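Local coordinates for p-nitrophenyl phosphatase (Pho2) (Archaeoglobus fulgidus, PDB 3QGM), which hydrolyses p-nitrophenyl phosphate as a phosphatase of the haloacid dehalogenase (HAD) superfamily that binds divalent metal, at the interface of chains A and B. Residues are numbered along the deposited sequence; one frame, centred on the assembly and turned at random. Chains: chain A/B, p-nitrophenyl phosphatase (Pho2).

The interface of chains A and B. Residues chain A 131, 135, 138, 176; chain B 126, 163-164.
A:Phe131 and B:Pro164 meet where helix 131-143 of one HAD-family phosphatase subunit receives strand 161-164 of the other, in elements that probably belong to the cap inserted into the HAD core. The patch recurs by two-fold symmetry; this dimer may or may not be the biological one.

The apolar packing centres on B:Pro164. Its pyrrolidine sits on one side of the A:Phe131 ring plane, over the CE1-CZ rim rather than the ring centre, with CB 3.8 Å from CE1. A:Phe131 holds CG anti to its own backbone N (chi1 -165°), which carries the ring out from the first turn of the helix towards the proline. B:Ile163 comes obliquely to the rim of the same ring, its CG1 4.0 Å from A:Phe131 CZ, and its CG2 runs beside the methyl CG2 of A:Thr135. Further along the helix, the A:Leu138 methyl CD2 rests against the backbone joining the two strand residues, 3.6 Å from B:Ile163 C. From helix 167-177, the selenium of selenomethionine A:Met176 reaches B:Pro164 CB at 3.8 Å, so the proline is packed between two helices of chain A.

Polar atoms border this packing. The carbonyl O of B:Pro164 comes to the edge of the A:Phe131 ring, close to its plane, 3.5 Å from CZ, whereas the backbone O of B:Asn126 lies beside CD1, on the side of the ring plane away from the pyrrolidine. A:Thr135 OG1 hydrogen-bonds to A:Phe131 O one turn earlier (3.0 Å), standing above that carbonyl plane; the bond would limit rotation of the hydroxyl, which also touches B:Pro164 CD at 3.3 Å. Replacing A:Phe131 with alanine would probably leave B:Pro164 and B:Ile163 without their aromatic packing surface, opening a gap beside the strand.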
loop_
_atom_site.group_PDB
_atom_site.type_symbol
_atom_site.label_atom_id
_atom_site.label_comp_id
_atom_site.label_asym_id
_atom_site.label_seq_id
_atom_site.Cartn_x
_atom_site.Cartn_y
_atom_site.Cartn_z
ATOM N N PHE A 131 -6.821 2.654 9.845
ATOM C CA PHE A 131 -7.597 3.195 8.719
ATOM C C PHE A 131 -7.702 4.726 8.774
ATOM O O PHE A 131 -7.550 5.428 7.752
ATOM C CB PHE A 131 -8.978 2.571 8.704
ATOM C CG PHE A 131 -9.739 2.765 7.418
ATOM C CD1 PHE A 131 -9.412 2.027 6.280
ATOM C CD2 PHE A 131 -10.816 3.603 7.371
ATOM C CE1 PHE A 131 -10.166 2.155 5.087
ATOM C CE2 PHE A 131 -11.543 3.752 6.209
ATOM C CZ PHE A 131 -11.216 3.011 5.055
ATOM N N THR A 135 -6.448 7.282 5.995
ATOM C CA THR A 135 -7.389 8.211 5.391
ATOM C C THR A 135 -6.789 9.602 5.394
ATOM O O THR A 135 -6.857 10.315 4.385
ATOM C CB THR A 135 -8.738 8.218 6.131
ATOM O OG1 THR A 135 -9.362 6.952 5.972
ATOM C CG2 THR A 135 -9.689 9.254 5.633
ATOM N N LEU A 138 -3.944 9.790 2.838
ATOM C CA LEU A 138 -4.611 9.832 1.550
ATOM C C LEU A 138 -5.123 11.272 1.242
ATOM O O LEU A 138 -4.871 11.838 0.170
ATOM C CB LEU A 138 -5.757 8.805 1.503
ATOM C CG LEU A 138 -6.743 8.965 0.330
ATOM C CD1 LEU A 138 -6.001 8.589 -0.977
ATOM C CD2 LEU A 138 -7.994 8.132 0.532
HETATM N N MSE A 176 -3.014 4.413 -4.726
HETATM C CA MSE A 176 -4.296 5.072 -4.668
HETATM C C MSE A 176 -4.293 6.403 -5.424
HETATM O O MSE A 176 -5.315 6.801 -5.941
HETATM C CB MSE A 176 -4.693 5.307 -3.195
HETATM C CG MSE A 176 -5.026 3.987 -2.448
HETATM SE SE MSE A 176 -5.810 4.437 -0.744
HETATM C CE MSE A 176 -4.259 5.205 0.134
ATOM N N ASN B 126 -10.841 -3.451 4.869
ATOM C CA ASN B 126 -11.124 -3.547 6.279
ATOM C C ASN B 126 -10.909 -2.205 6.990
ATOM O O ASN B 126 -9.768 -1.713 7.113
ATOM C CB ASN B 126 -10.211 -4.627 6.910
ATOM C CG ASN B 126 -10.706 -5.085 8.295
ATOM O OD1 ASN B 126 -11.316 -4.289 9.076
ATOM N ND2 ASN B 126 -10.480 -6.375 8.600
ATOM N N ILE B 163 -11.950 7.961 1.138
ATOM C CA ILE B 163 -11.316 7.006 2.047
ATOM C C ILE B 163 -10.716 5.858 1.256
ATOM O O ILE B 163 -11.128 5.619 0.093
ATOM C CB ILE B 163 -12.309 6.463 3.127
ATOM C CG1 ILE B 163 -13.219 5.413 2.530
ATOM C CG2 ILE B 163 -13.076 7.628 3.824
ATOM C CD1 ILE B 163 -14.435 5.094 3.355
ATOM N N PRO B 164 -9.752 5.131 1.862
ATOM C CA PRO B 164 -9.121 4.054 1.131
ATOM C C PRO B 164 -10.100 2.983 0.771
ATOM O O PRO B 164 -10.980 2.667 1.543
ATOM C CB PRO B 164 -8.112 3.513 2.130
ATOM C CG PRO B 164 -7.761 4.671 2.959
ATOM C CD PRO B 164 -8.993 5.466 3.077
#